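PDB 4GGO: trans-2-enoyl-CoA reductase [NADH], which catalyses the NADH-dependent reduction of the carbon-carbon double bond of trans-2-enoyl-CoA, turning crotonyl-CoA into butyryl-CoA in fatty acid synthesis. Local coordinates for residues H20-K25 against A393-F398; D179-E184 against G373-F378; G221-G226 against P268-F273; N52-G57 against I139-I144; P151-P156 against T201-G206. All blocks are in the same frame, centred on the assembly; numbering follows the deposited sequence.

Contact 1. Residues H20-K25 against A393-F398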
# COMPACT_ATOMS: atom_id res chain seq x y z
N HIS A 20 -16.56 9.28 0.15
CA HIS A 20 -17.93 8.77 0.21
C HIS A 20 -17.99 7.58 1.16
O HIS A 20 -17.38 6.54 0.90
CB HIS A 20 -18.40 8.36 -1.19
CG HIS A 20 -19.89 8.35 -1.35
ND1 HIS A 20 -20.67 7.28 -0.97
CD2 HIS A 20 -20.74 9.28 -1.84
CE1 HIS A 20 -21.94 7.55 -1.23
NE2 HIS A 20 -22.00 8.75 -1.76
N PRO A 21 -18.72 7.73 2.27
CA PRO A 21 -18.81 6.71 3.33
C PRO A 21 -19.28 5.35 2.82
O PRO A 21 -18.64 4.34 3.12
CB PRO A 21 -19.84 7.30 4.29
CG PRO A 21 -19.77 8.77 4.07
CD PRO A 21 -19.50 8.93 2.61
N GLN A 22 -20.37 5.32 2.07
CA GLN A 22 -20.92 4.06 1.57
C GLN A 22 -20.03 3.47 0.49
O GLN A 22 -19.89 2.25 0.38
CB GLN A 22 -22.34 4.25 1.05
CG GLN A 22 -23.38 4.53 2.12
CD GLN A 22 -23.27 5.92 2.71
OE1 GLN A 22 -22.98 6.09 3.89
NE2 GLN A 22 -23.50 6.93 1.87
N GLY A 23 -19.43 4.34 -0.32
CA GLY A 23 -18.52 3.91 -1.37
C GLY A 23 -17.30 3.22 -0.81
O GLY A 23 -16.84 2.21 -1.34
N CYS A 24 -16.76 3.77 0.27
CA CYS A 24 -15.62 3.17 0.95
C CYS A 24 -16.00 1.81 1.52
O CYS A 24 -15.22 0.85 1.44
CB CYS A 24 -15.10 4.08 2.07
SG CYS A 24 -14.35 5.62 1.49
N LYS A 25 -17.19 1.73 2.09
CA LYS A 25 -17.71 0.48 2.65
C LYS A 25 -17.82 -0.59 1.57
O LYS A 25 -17.36 -1.72 1.76
CB LYS A 25 -19.07 0.71 3.30
CG LYS A 25 -19.75 -0.56 3.79
CD LYS A 25 -21.10 -0.26 4.41
CE LYS A 25 -21.76 -1.52 4.94
NZ LYS A 25 -23.08 -1.24 5.58
N ALA A 393 -27.93 9.66 -4.55
CA ALA A 393 -28.54 9.64 -3.23
C ALA A 393 -27.64 10.41 -2.28
O ALA A 393 -26.42 10.22 -2.28
CB ALA A 393 -28.73 8.22 -2.76
N GLU A 394 -28.23 11.27 -1.46
CA GLU A 394 -27.44 12.12 -0.56
C GLU A 394 -27.04 11.40 0.73
O GLU A 394 -27.76 10.54 1.23
CB GLU A 394 -28.17 13.43 -0.25
CG GLU A 394 -29.21 13.34 0.85
CD GLU A 394 -29.92 14.66 1.09
OE1 GLU A 394 -31.14 14.63 1.37
OE2 GLU A 394 -29.27 15.72 0.99
N VAL A 395 -25.88 11.77 1.26
CA VAL A 395 -25.37 11.19 2.50
C VAL A 395 -25.92 11.96 3.70
O VAL A 395 -25.74 13.17 3.81
CB VAL A 395 -23.83 11.19 2.53
CG1 VAL A 395 -23.32 10.58 3.83
CG2 VAL A 395 -23.29 10.43 1.33
N GLU A 396 -26.58 11.24 4.60
CA GLU A 396 -27.24 11.85 5.75
C GLU A 396 -26.24 12.42 6.76
O GLU A 396 -26.37 13.56 7.21
CB GLU A 396 -28.18 10.84 6.42
CG GLU A 396 -29.26 10.33 5.48
CD GLU A 396 -29.89 9.04 5.95
OE1 GLU A 396 -29.98 8.09 5.14
OE2 GLU A 396 -30.31 8.97 7.12
N ARG A 397 -25.24 11.62 7.12
CA ARG A 397 -24.18 12.07 8.02
C ARG A 397 -22.85 11.39 7.73
O ARG A 397 -22.80 10.40 7.00
CB ARG A 397 -24.60 11.88 9.49
CG ARG A 397 -25.02 10.47 9.85
CD ARG A 397 -25.69 10.45 11.22
NE ARG A 397 -24.83 11.04 12.25
CZ ARG A 397 -25.28 11.52 13.40
NH1 ARG A 397 -26.58 11.50 13.68
NH2 ARG A 397 -24.43 12.04 14.28
N PHE A 398 -21.77 11.92 8.30
CA PHE A 398 -20.43 11.48 7.93
C PHE A 398 -19.64 10.85 9.08
O PHE A 398 -18.42 10.71 8.99
CB PHE A 398 -19.64 12.65 7.36
CG PHE A 398 -20.26 13.26 6.14
CD1 PHE A 398 -19.96 12.78 4.88
CD2 PHE A 398 -21.14 14.32 6.25
CE1 PHE A 398 -20.53 13.33 3.75
CE2 PHE A 398 -21.72 14.88 5.12
CZ PHE A 398 -21.41 14.39 3.87
O HOH W 1 -23.90 11.08 -3.13
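Val-395 spreads its two methyls, which differ in their closest partners, over the first turn of helix 21-38. CG2 goes to the polar side chains: it lies 3.5 Å from Gln-22 NE2 and 3.7 Å from His-20 NE2, approaching the imidazole obliquely. CG1 meets the ring of Pro-21 tip to tip, with 4.0 Å between Val-395 CG1 and Pro-21 CG. That same proline carbon is also 4.1 Å from Phe-398 CD1, while the Val-395 methyl CG1 sits above one face of the Phe-398 ring, toward its rim. Gln-22 gets its amide alongside the valine because its chain bends at chi2 (73°), and the two side chains slide past each other in opposite directions. His-20 is the N-cap of the helix. Its ND1, in the ring plane, accepts from Gly-23 N at 3.3 Å, which helps set the turn of the imidazole. At the other end of the ring, His-20 NE2 is weakly linked to a water that lies 2.8 Å from Ala-393 O and appears to donate to it. Tyr-391 packs edge-to-face with the His-20 ring, and Val-7 lies against His-20, Val-395 and Phe-398. Tyr-98 of helix 95-110 also touches Pro-21, and its OH is hydrogen-bonded to Phe-398 O.

Contact 2. Residues D179-E184 against G373-F378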
# COMPACT_ATOMS: atom_id res chain seq x y z
N ASP A 179 -2.87 13.80 -17.63
CA ASP A 179 -3.97 14.04 -16.71
C ASP A 179 -5.11 13.14 -17.14
O ASP A 179 -5.74 13.38 -18.17
CB ASP A 179 -4.39 15.51 -16.75
CG ASP A 179 -5.41 15.87 -15.67
OD1 ASP A 179 -6.42 15.15 -15.53
OD2 ASP A 179 -5.19 16.87 -14.96
N PRO A 180 -5.38 12.09 -16.36
CA PRO A 180 -6.37 11.05 -16.70
C PRO A 180 -7.80 11.59 -16.80
O PRO A 180 -8.65 10.94 -17.40
CB PRO A 180 -6.26 10.07 -15.53
CG PRO A 180 -5.73 10.89 -14.40
CD PRO A 180 -4.78 11.86 -15.03
N PHE A 181 -8.05 12.76 -16.22
CA PHE A 181 -9.39 13.33 -16.23
C PHE A 181 -9.63 14.28 -17.40
O PHE A 181 -10.76 14.47 -17.84
CB PHE A 181 -9.70 14.04 -14.90
CG PHE A 181 -9.94 13.09 -13.76
CD1 PHE A 181 -11.18 12.49 -13.59
CD2 PHE A 181 -8.93 12.79 -12.86
CE1 PHE A 181 -11.41 11.62 -12.54
CE2 PHE A 181 -9.15 11.91 -11.81
CZ PHE A 181 -10.39 11.33 -11.65
N THR A 182 -8.55 14.87 -17.92
CA THR A 182 -8.66 15.78 -19.05
C THR A 182 -8.06 15.16 -20.31
O THR A 182 -8.38 15.57 -21.43
CB THR A 182 -7.95 17.12 -18.78
OG1 THR A 182 -6.54 16.89 -18.62
CG2 THR A 182 -8.50 17.76 -17.51
N GLY A 183 -7.19 14.17 -20.12
CA GLY A 183 -6.55 13.49 -21.24
C GLY A 183 -5.36 14.25 -21.79
O GLY A 183 -4.80 13.87 -22.81
N GLU A 184 -4.97 15.32 -21.11
CA GLU A 184 -3.87 16.16 -21.59
C GLU A 184 -2.50 15.58 -21.27
O GLU A 184 -2.21 15.23 -20.13
CB GLU A 184 -3.98 17.57 -21.01
CG GLU A 184 -2.93 18.53 -21.55
CD GLU A 184 -2.90 19.86 -20.82
OE1 GLU A 184 -3.67 20.03 -19.85
OE2 GLU A 184 -2.10 20.73 -21.22
N GLY A 373 -9.39 3.28 -16.38
CA GLY A 373 -8.97 2.48 -15.24
C GLY A 373 -8.23 3.32 -14.21
O GLY A 373 -8.37 3.10 -13.01
N TYR A 374 -7.45 4.28 -14.69
CA TYR A 374 -6.70 5.17 -13.81
C TYR A 374 -7.65 6.04 -13.00
O TYR A 374 -7.49 6.19 -11.79
CB TYR A 374 -5.74 6.05 -14.62
CG TYR A 374 -4.66 6.72 -13.79
CD1 TYR A 374 -4.95 7.80 -12.97
CD2 TYR A 374 -3.34 6.28 -13.85
CE1 TYR A 374 -3.96 8.41 -12.22
CE2 TYR A 374 -2.35 6.88 -13.11
CZ TYR A 374 -2.67 7.95 -12.29
OH TYR A 374 -1.68 8.56 -11.55
N ARG A 375 -8.64 6.62 -13.67
CA ARG A 375 -9.64 7.46 -13.01
C ARG A 375 -10.38 6.68 -11.94
O ARG A 375 -10.65 7.19 -10.85
CB ARG A 375 -10.63 8.04 -14.02
CG ARG A 375 -10.05 9.09 -14.94
CD ARG A 375 -11.15 9.79 -15.74
NE ARG A 375 -11.89 8.86 -16.60
CZ ARG A 375 -11.57 8.61 -17.86
NH1 ARG A 375 -10.53 9.20 -18.42
NH2 ARG A 375 -12.30 7.75 -18.57
N HIS A 376 -10.72 5.43 -12.25
CA HIS A 376 -11.44 4.57 -11.32
C HIS A 376 -10.62 4.30 -10.06
O HIS A 376 -11.12 4.44 -8.95
CB HIS A 376 -11.83 3.25 -11.98
CG HIS A 376 -12.51 2.30 -11.05
ND1 HIS A 376 -13.79 2.50 -10.57
CD2 HIS A 376 -12.08 1.14 -10.48
CE1 HIS A 376 -14.12 1.51 -9.77
NE2 HIS A 376 -13.10 0.67 -9.70
N ASP A 377 -9.36 3.91 -10.24
CA ASP A 377 -8.49 3.60 -9.11
C ASP A 377 -8.27 4.82 -8.22
O ASP A 377 -8.26 4.72 -7.00
CB ASP A 377 -7.15 3.04 -9.58
CG ASP A 377 -7.28 1.63 -10.13
OD1 ASP A 377 -8.34 1.00 -9.92
OD2 ASP A 377 -6.31 1.14 -10.75
N PHE A 378 -8.09 5.98 -8.86
CA PHE A 378 -7.91 7.23 -8.13
C PHE A 378 -9.15 7.58 -7.32
O PHE A 378 -9.06 8.02 -6.17
CB PHE A 378 -7.59 8.37 -9.11
CG PHE A 378 -7.43 9.71 -8.45
CD1 PHE A 378 -6.23 10.06 -7.86
CD2 PHE A 378 -8.48 10.62 -8.44
CE1 PHE A 378 -6.08 11.30 -7.25
CE2 PHE A 378 -8.33 11.85 -7.83
CZ PHE A 378 -7.13 12.19 -7.24
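An Asx turn carries Pro-180 and Phe-181 onto helix 371-380: Asp-179 OD1 accepts from Phe-181 N at 3.0 Å and from Thr-182 N at 3.2 Å, tying up the loop that leads from strand 173-178 to strand 185-190. Arg-375 reaches across to this turn. Its NH1 gives a hydrogen bond to Pro-180 O of 2.8 Å, with an angle of 161° at the hydrogen; the oxygen lies in the guanidinium plane and is met almost straight down its carbonyl bond. The aliphatic part of the same arginine covers one face of Phe-181 in a CH-pi contact, with CG 3.8 Å from the ring centroid. CD lies further along, 3.5 Å from Phe-181 CD1, and the bend at chi3 (-62°) turns NE off the line of the chain. At its edge the Phe-181 ring meets Phe-378, CE2 to CD2 at 3.7 Å, the two side chains crossing at about a right angle. Pro-180 packs CG against Tyr-374 CD1 at 3.5 Å, coming in obliquely. The other terminal nitrogen, NH2, has a salt bridge to Glu-366, so the arginine is held from two directions. Behind the contact, Tyr-374 touches Pro-292 and Leu-295 of helix 291-305, and both Tyr-374 and Phe-378 rest on Val-281 of the NAD(+) site, which places the helix between this surface loop and the cofactor pocket.

Contact 3. Residues G221-G226 against P268-F273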
# COMPACT_ATOMS: atom_id res chain seq x y z
N GLY A 221 8.52 -9.96 24.00
CA GLY A 221 8.22 -11.36 23.73
C GLY A 221 6.91 -11.54 22.99
O GLY A 221 6.16 -12.47 23.26
N LEU A 222 6.63 -10.64 22.05
CA LEU A 222 5.38 -10.67 21.31
C LEU A 222 5.56 -11.20 19.89
O LEU A 222 4.70 -11.03 19.03
CB LEU A 222 4.74 -9.29 21.28
CG LEU A 222 4.30 -8.72 22.63
CD1 LEU A 222 3.75 -7.32 22.47
CD2 LEU A 222 3.27 -9.63 23.28
N LEU A 223 6.70 -11.85 19.64
CA LEU A 223 6.97 -12.44 18.34
C LEU A 223 7.03 -13.96 18.44
O LEU A 223 7.82 -14.51 19.21
CB LEU A 223 8.28 -11.92 17.76
CG LEU A 223 8.43 -10.40 17.62
CD1 LEU A 223 9.71 -10.06 16.88
CD2 LEU A 223 7.22 -9.82 16.91
N GLU A 224 6.20 -14.64 17.66
CA GLU A 224 6.24 -16.09 17.59
C GLU A 224 7.51 -16.51 16.84
O GLU A 224 7.98 -15.79 15.97
CB GLU A 224 5.00 -16.63 16.87
CG GLU A 224 4.88 -18.15 16.89
CD GLU A 224 4.86 -18.71 18.30
OE1 GLU A 224 3.78 -18.71 18.93
OE2 GLU A 224 5.93 -19.16 18.77
N GLU A 225 8.05 -17.67 17.21
CA GLU A 225 9.23 -18.21 16.54
C GLU A 225 8.96 -18.35 15.04
O GLU A 225 7.98 -18.98 14.64
CB GLU A 225 9.60 -19.57 17.13
CG GLU A 225 10.88 -20.18 16.57
CD GLU A 225 12.13 -19.60 17.21
OE1 GLU A 225 12.01 -18.86 18.20
OE2 GLU A 225 13.24 -19.89 16.70
N GLY A 226 9.83 -17.76 14.23
CA GLY A 226 9.68 -17.83 12.78
C GLY A 226 8.71 -16.79 12.24
O GLY A 226 8.19 -16.94 11.13
N PRO A 268 17.67 -14.48 14.72
CA PRO A 268 17.71 -15.75 13.99
C PRO A 268 16.36 -16.47 14.00
O PRO A 268 16.16 -17.42 13.24
CB PRO A 268 18.74 -16.57 14.77
CG PRO A 268 19.62 -15.55 15.41
CD PRO A 268 18.70 -14.42 15.78
N SER A 269 15.45 -16.01 14.86
CA SER A 269 14.12 -16.61 14.97
C SER A 269 13.08 -15.83 14.16
O SER A 269 11.88 -15.97 14.40
CB SER A 269 13.70 -16.66 16.44
OG SER A 269 13.60 -15.36 16.99
N ILE A 270 13.54 -15.02 13.22
CA ILE A 270 12.63 -14.19 12.43
C ILE A 270 12.88 -14.32 10.93
O ILE A 270 13.96 -14.74 10.50
CB ILE A 270 12.72 -12.71 12.86
CG1 ILE A 270 11.33 -12.06 12.83
CG2 ILE A 270 13.70 -11.94 11.98
CD1 ILE A 270 11.31 -10.65 13.39
N ARG A 271 11.88 -13.96 10.14
CA ARG A 271 11.99 -13.97 8.69
C ARG A 271 11.54 -12.63 8.11
O ARG A 271 10.35 -12.41 7.89
CB ARG A 271 11.19 -15.12 8.08
CG ARG A 271 11.77 -16.50 8.38
CD ARG A 271 10.92 -17.61 7.77
NE ARG A 271 9.62 -17.72 8.41
CZ ARG A 271 8.69 -18.62 8.08
NH1 ARG A 271 8.93 -19.48 7.10
NH2 ARG A 271 7.53 -18.64 8.72
N ALA A 272 12.49 -11.74 7.89
CA ALA A 272 12.20 -10.39 7.40
C ALA A 272 12.48 -10.26 5.91
O ALA A 272 13.50 -10.73 5.41
CB ALA A 272 13.00 -9.36 8.18
N PHE A 273 11.56 -9.62 5.19
CA PHE A 273 11.72 -9.42 3.76
C PHE A 273 11.24 -8.04 3.34
O PHE A 273 10.32 -7.48 3.93
CB PHE A 273 10.91 -10.45 2.97
CG PHE A 273 11.21 -11.87 3.32
CD1 PHE A 273 12.23 -12.56 2.68
CD2 PHE A 273 10.45 -12.54 4.27
CE1 PHE A 273 12.51 -13.87 3.00
CE2 PHE A 273 10.72 -13.86 4.59
CZ PHE A 273 11.75 -14.53 3.95
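The guanidinium of Arg-271 presents an edge to Gly-226 O and grips that one oxygen side-on with two nitrogens. NH2 is 3.0 Å from Gly-226 O and lies in the carbonyl plane; NE, 3.2 Å from the same oxygen, stands above it. The bend at chi3 (-68°) places NE within reach of Gly-226 O. The other flat group is the carboxylate of Glu-225, which has Ser-269 CB above its plane, displaced toward the oxygens, 3.3 Å from both OE1 and OE2. Between these two the backbones meet directly: Gly-226 N donates to Ser-269 O at 2.7 Å, tilted from the carbonyl plane. Gly-226 thus uses both its N and its O across the contact, at a corner where the chain turns from the short strand 223-224 into strand 227-233. Its positive phi (83°) suits a glycine there. Just before the corner, Glu-224 OE2 accepts from Glu-225 N. On the inner side the contact is apolar, Leu-223 CD1 crossing obliquely to Ile-270 CD1 at 3.9 Å. Strands 227-233 and 270-276 are parallel neighbours in the Rossmann-type sheet, joined by helix 248-266 in a beta-alpha-beta crossover, and this contact ties their N-terminal ends. Helix 208-219 covers the apolar side, with Leu-217 against Leu-223 and Ile-214 against Ile-270.

Contact 4. Residues N52-G57 against I139-I144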
# COMPACT_ATOMS: atom_id res chain seq x y z
N ASN A 52 -2.02 -14.72 14.08
CA ASN A 52 -2.08 -13.40 14.69
C ASN A 52 -1.29 -12.40 13.86
O ASN A 52 -0.06 -12.50 13.76
CB ASN A 52 -1.53 -13.46 16.12
CG ASN A 52 -2.42 -14.26 17.05
OD1 ASN A 52 -3.63 -14.05 17.10
ND2 ASN A 52 -1.82 -15.18 17.79
N VAL A 53 -1.98 -11.44 13.27
CA VAL A 53 -1.35 -10.52 12.34
C VAL A 53 -1.40 -9.06 12.79
O VAL A 53 -2.45 -8.56 13.19
CB VAL A 53 -1.98 -10.63 10.94
CG1 VAL A 53 -1.21 -9.77 9.94
CG2 VAL A 53 -2.02 -12.08 10.48
N LEU A 54 -0.26 -8.39 12.72
CA LEU A 54 -0.19 -6.96 12.94
C LEU A 54 0.01 -6.26 11.60
O LEU A 54 0.95 -6.59 10.86
CB LEU A 54 0.96 -6.61 13.88
CG LEU A 54 1.19 -5.13 14.18
CD1 LEU A 54 -0.03 -4.52 14.87
CD2 LEU A 54 2.44 -4.94 15.02
N VAL A 55 -0.86 -5.32 11.27
CA VAL A 55 -0.74 -4.56 10.03
C VAL A 55 -0.57 -3.08 10.30
O VAL A 55 -1.46 -2.43 10.85
CB VAL A 55 -1.95 -4.77 9.10
CG1 VAL A 55 -1.78 -3.96 7.82
CG2 VAL A 55 -2.12 -6.25 8.77
N LEU A 56 0.58 -2.54 9.91
CA LEU A 56 0.89 -1.14 10.12
C LEU A 56 0.58 -0.34 8.86
O LEU A 56 1.26 -0.47 7.85
CB LEU A 56 2.35 -0.98 10.53
CG LEU A 56 2.72 -1.81 11.76
CD1 LEU A 56 4.21 -1.78 12.03
CD2 LEU A 56 1.94 -1.34 12.97
N GLY A 57 -0.45 0.50 8.94
CA GLY A 57 -0.98 1.18 7.77
C GLY A 57 -2.09 0.32 7.18
O GLY A 57 -2.02 -0.09 6.03
N ILE A 139 -1.59 -12.55 22.82
CA ILE A 139 -1.26 -12.66 21.41
C ILE A 139 0.24 -12.55 21.14
O ILE A 139 0.90 -11.62 21.62
CB ILE A 139 -2.00 -11.58 20.58
CG1 ILE A 139 -3.49 -11.91 20.48
CG2 ILE A 139 -1.41 -11.46 19.18
CD1 ILE A 139 -4.29 -10.88 19.71
N LYS A 140 0.77 -13.51 20.40
CA LYS A 140 2.10 -13.41 19.82
C LYS A 140 1.96 -13.37 18.30
O LYS A 140 1.34 -14.26 17.71
CB LYS A 140 2.98 -14.60 20.23
CG LYS A 140 3.50 -14.55 21.66
CD LYS A 140 4.53 -15.65 21.89
CE LYS A 140 5.16 -15.56 23.27
NZ LYS A 140 6.24 -16.57 23.45
N PHE A 141 2.53 -12.35 17.68
CA PHE A 141 2.38 -12.16 16.24
C PHE A 141 3.23 -13.13 15.43
O PHE A 141 4.40 -13.37 15.75
CB PHE A 141 2.72 -10.72 15.84
CG PHE A 141 1.80 -9.69 16.45
CD1 PHE A 141 0.48 -9.60 16.05
CD2 PHE A 141 2.27 -8.81 17.41
CE1 PHE A 141 -0.37 -8.65 16.60
CE2 PHE A 141 1.43 -7.86 17.97
CZ PHE A 141 0.11 -7.78 17.56
N ASP A 142 2.65 -13.69 14.37
CA ASP A 142 3.39 -14.57 13.46
C ASP A 142 3.51 -13.95 12.07
O ASP A 142 4.19 -14.50 11.20
CB ASP A 142 2.74 -15.96 13.39
CG ASP A 142 1.27 -15.90 13.03
OD1 ASP A 142 0.96 -15.92 11.82
OD2 ASP A 142 0.43 -15.85 13.95
N LEU A 143 2.86 -12.82 11.87
CA LEU A 143 2.98 -12.06 10.63
C LEU A 143 2.83 -10.56 10.90
O LEU A 143 1.82 -10.12 11.44
CB LEU A 143 1.96 -12.51 9.59
CG LEU A 143 1.91 -11.66 8.32
CD1 LEU A 143 3.23 -11.74 7.56
CD2 LEU A 143 0.75 -12.09 7.43
N ILE A 144 3.84 -9.79 10.52
CA ILE A 144 3.81 -8.34 10.72
C ILE A 144 3.98 -7.61 9.40
O ILE A 144 5.05 -7.62 8.80
CB ILE A 144 4.89 -7.88 11.70
CG1 ILE A 144 4.73 -8.60 13.04
CG2 ILE A 144 4.82 -6.37 11.90
CD1 ILE A 144 5.76 -8.20 14.07
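Phe-141 is wedged between two aliphatic bumps: Leu-54 CB rides over one face, 3.8 Å from the ring centroid, and Ile-139 CG2 over the opposite face, each offset toward the rim. Asn-52 O sits at the ring edge, in plane. The same Ile-139 methyl also packs on Asn-52, 3.7 Å from its CB. Further along, the strands pair in parallel as part of the Rossmann-type sheet. Val-53 and Leu-143 lie side by side on one face, CG1 to CD2 at 3.9 Å; Leu-54 and Ile-144 occupy the other, where Leu-217 of helix 208-219 packs on both. Leu-54 N to Leu-143 O, 3.0 Å, is a regular bond of the parallel pairing. At the strand start a side chain takes over: Asp-142 has CG between its backbone N and carbonyl carbon (chi1 54°), and its OD2 accepts from Asn-52 N at 2.7 Å, nearly straight at 168°. Asp-142 N answers to Asn-52 O at 3.0 Å, while Asn-52 ND2 donates to Lys-140 O from above the carbonyl plane. With OD1 also taking Lys-51 N, the carboxylate has two backbone N-H donors, which would be expected to favour its charged form.

Contact 5. Residues P151-P156 against T201-G206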
# COMPACT_ATOMS: atom_id res chain seq x y z
N PRO A 151 4.07 11.14 4.04
CA PRO A 151 5.07 12.09 3.54
C PRO A 151 5.91 12.66 4.68
O PRO A 151 6.96 13.25 4.43
CB PRO A 151 4.22 13.19 2.91
CG PRO A 151 2.95 13.16 3.67
CD PRO A 151 2.71 11.71 4.00
N VAL A 152 5.44 12.49 5.92
CA VAL A 152 6.11 13.07 7.08
C VAL A 152 6.29 12.06 8.22
O VAL A 152 5.50 11.14 8.38
CB VAL A 152 5.36 14.30 7.61
CG1 VAL A 152 5.32 15.41 6.57
CG2 VAL A 152 3.95 13.93 8.04
N ARG A 153 7.35 12.26 9.01
CA ARG A 153 7.58 11.45 10.19
C ARG A 153 8.21 12.26 11.32
O ARG A 153 9.21 12.95 11.13
CB ARG A 153 8.48 10.25 9.88
CG ARG A 153 8.95 9.50 11.12
CD ARG A 153 9.79 8.28 10.77
NE ARG A 153 10.22 7.56 11.97
CZ ARG A 153 11.49 7.28 12.26
NH1 ARG A 153 12.46 7.65 11.44
NH2 ARG A 153 11.79 6.62 13.37
N THR A 154 7.60 12.18 12.50
CA THR A 154 8.16 12.82 13.69
C THR A 154 9.06 11.83 14.43
O THR A 154 8.59 10.81 14.93
CB THR A 154 7.06 13.31 14.64
OG1 THR A 154 6.19 14.21 13.94
CG2 THR A 154 7.67 14.02 15.84
N ASP A 155 10.35 12.14 14.48
CA ASP A 155 11.32 11.29 15.16
C ASP A 155 10.94 11.14 16.63
O ASP A 155 10.85 12.12 17.36
CB ASP A 155 12.72 11.89 15.03
CG ASP A 155 13.82 10.90 15.41
OD1 ASP A 155 13.69 10.22 16.45
OD2 ASP A 155 14.82 10.81 14.67
N PRO A 156 10.71 9.89 17.07
CA PRO A 156 10.26 9.59 18.43
C PRO A 156 11.33 9.88 19.49
O PRO A 156 11.00 9.96 20.67
CB PRO A 156 9.97 8.09 18.38
CG PRO A 156 10.86 7.58 17.30
CD PRO A 156 10.89 8.67 16.27
N THR A 201 14.22 12.07 3.53
CA THR A 201 13.45 11.06 2.81
C THR A 201 13.73 9.67 3.36
O THR A 201 12.81 8.87 3.54
CB THR A 201 13.75 11.10 1.29
OG1 THR A 201 13.41 12.39 0.77
CG2 THR A 201 12.95 10.03 0.56
N VAL A 202 15.00 9.39 3.64
CA VAL A 202 15.39 8.12 4.25
C VAL A 202 14.81 8.00 5.66
O VAL A 202 14.38 6.92 6.07
CB VAL A 202 16.93 7.98 4.31
CG1 VAL A 202 17.32 6.71 5.05
CG2 VAL A 202 17.52 7.98 2.91
N LYS A 203 14.79 9.12 6.38
CA LYS A 203 14.22 9.16 7.72
C LYS A 203 12.75 8.77 7.71
O LYS A 203 12.26 8.11 8.62
CB LYS A 203 14.38 10.56 8.32
CG LYS A 203 15.53 10.70 9.30
CD LYS A 203 15.28 9.89 10.56
CE LYS A 203 16.41 10.05 11.56
NZ LYS A 203 16.19 9.23 12.78
N VAL A 204 12.04 9.19 6.66
CA VAL A 204 10.61 8.97 6.56
C VAL A 204 10.25 7.65 5.86
O VAL A 204 9.37 6.92 6.31
CB VAL A 204 9.91 10.14 5.83
CG1 VAL A 204 8.42 9.88 5.70
CG2 VAL A 204 10.16 11.44 6.57
N MET A 205 10.96 7.34 4.78
CA MET A 205 10.60 6.20 3.94
C MET A 205 11.52 4.99 4.10
O MET A 205 11.30 3.95 3.48
CB MET A 205 10.52 6.62 2.47
CG MET A 205 9.53 7.74 2.21
SD MET A 205 9.48 8.23 0.48
CE MET A 205 8.98 6.69 -0.29
N GLY A 206 12.56 5.12 4.92
CA GLY A 206 13.48 4.02 5.16
C GLY A 206 12.91 2.99 6.11
O GLY A 206 11.69 2.89 6.27
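Arg-153 and Lys-203 cross at a slant at the C-terminal end of helix 195-205. The arginine chain, extended from CG to NE, brings NH1 to Lys-203 O at 2.9 Å; the bond bends to 146° at the hydrogen, and the oxygen is tilted out of the guanidinium plane. The Lys-203 side chain reaches out to the strand and places NZ 2.8 Å from Asp-155 OD2, a salt bridge on the syn side of the carboxylate but tilted well out of its plane. The lysine chain is bent at chi2 (-67°), which turns CD toward the strand, 3.7 Å from Arg-153 NH1. Next along the helix comes Val-204, whose two methyls lie against successive points of the other segment: CG2 is 3.9 Å from Arg-153 CB, and CG1 is 3.9 Å from Pro-151 C.

Two like charges come close here, Arg-153 NH1 and Lys-203 NZ being 4.3 Å apart. Glu-208 offsets them, since its OE1 forms a salt bridge with each, so the cluster holds two cations against two carboxylates, which would be expected to ease the repulsion. Asp-155 is in turn fixed by OD1, which accepts from Asp-157 N. The Arg-153 side chain is about 6 Å from that of Asp-120 in the NAD(+) site.

Strand 152-154 crosses the helix end at 84°, the axes 7.6 Å apart at closest. It forms a small antiparallel pair with strand 161-163, whose His-162 touches both Lys-203 and Val-204. Asp-209 of helix 208-219 touches Arg-153, and helix 248-266 packs on Val-202 and Met-205.

Overall arrangement
Contacts 3 and 4 are the close pair, centres about 11 Å apart on the same parallel sheet. They touch through Leu-222 O to Phe-141 N and Glu-224 N to Phe-141 O, both 2.9 Å and probably hydrogen bonds, so strand 223-224 adds on beside 139-144. Contact 5 follows contact 4 along the chain, its centre about 22 Å away. Contacts 2 and 5 approach the NAD(+) site through Val-281 and Asp-120, and contact 4 includes Gly-57; Tyr-374 of contact 2 is about 10 Å from Tyr-244, the inferred proton donor, side chain to side chain. Contact 1, away from those sites, closes the chain around all the others, about 41 Å from contact 3 between centres.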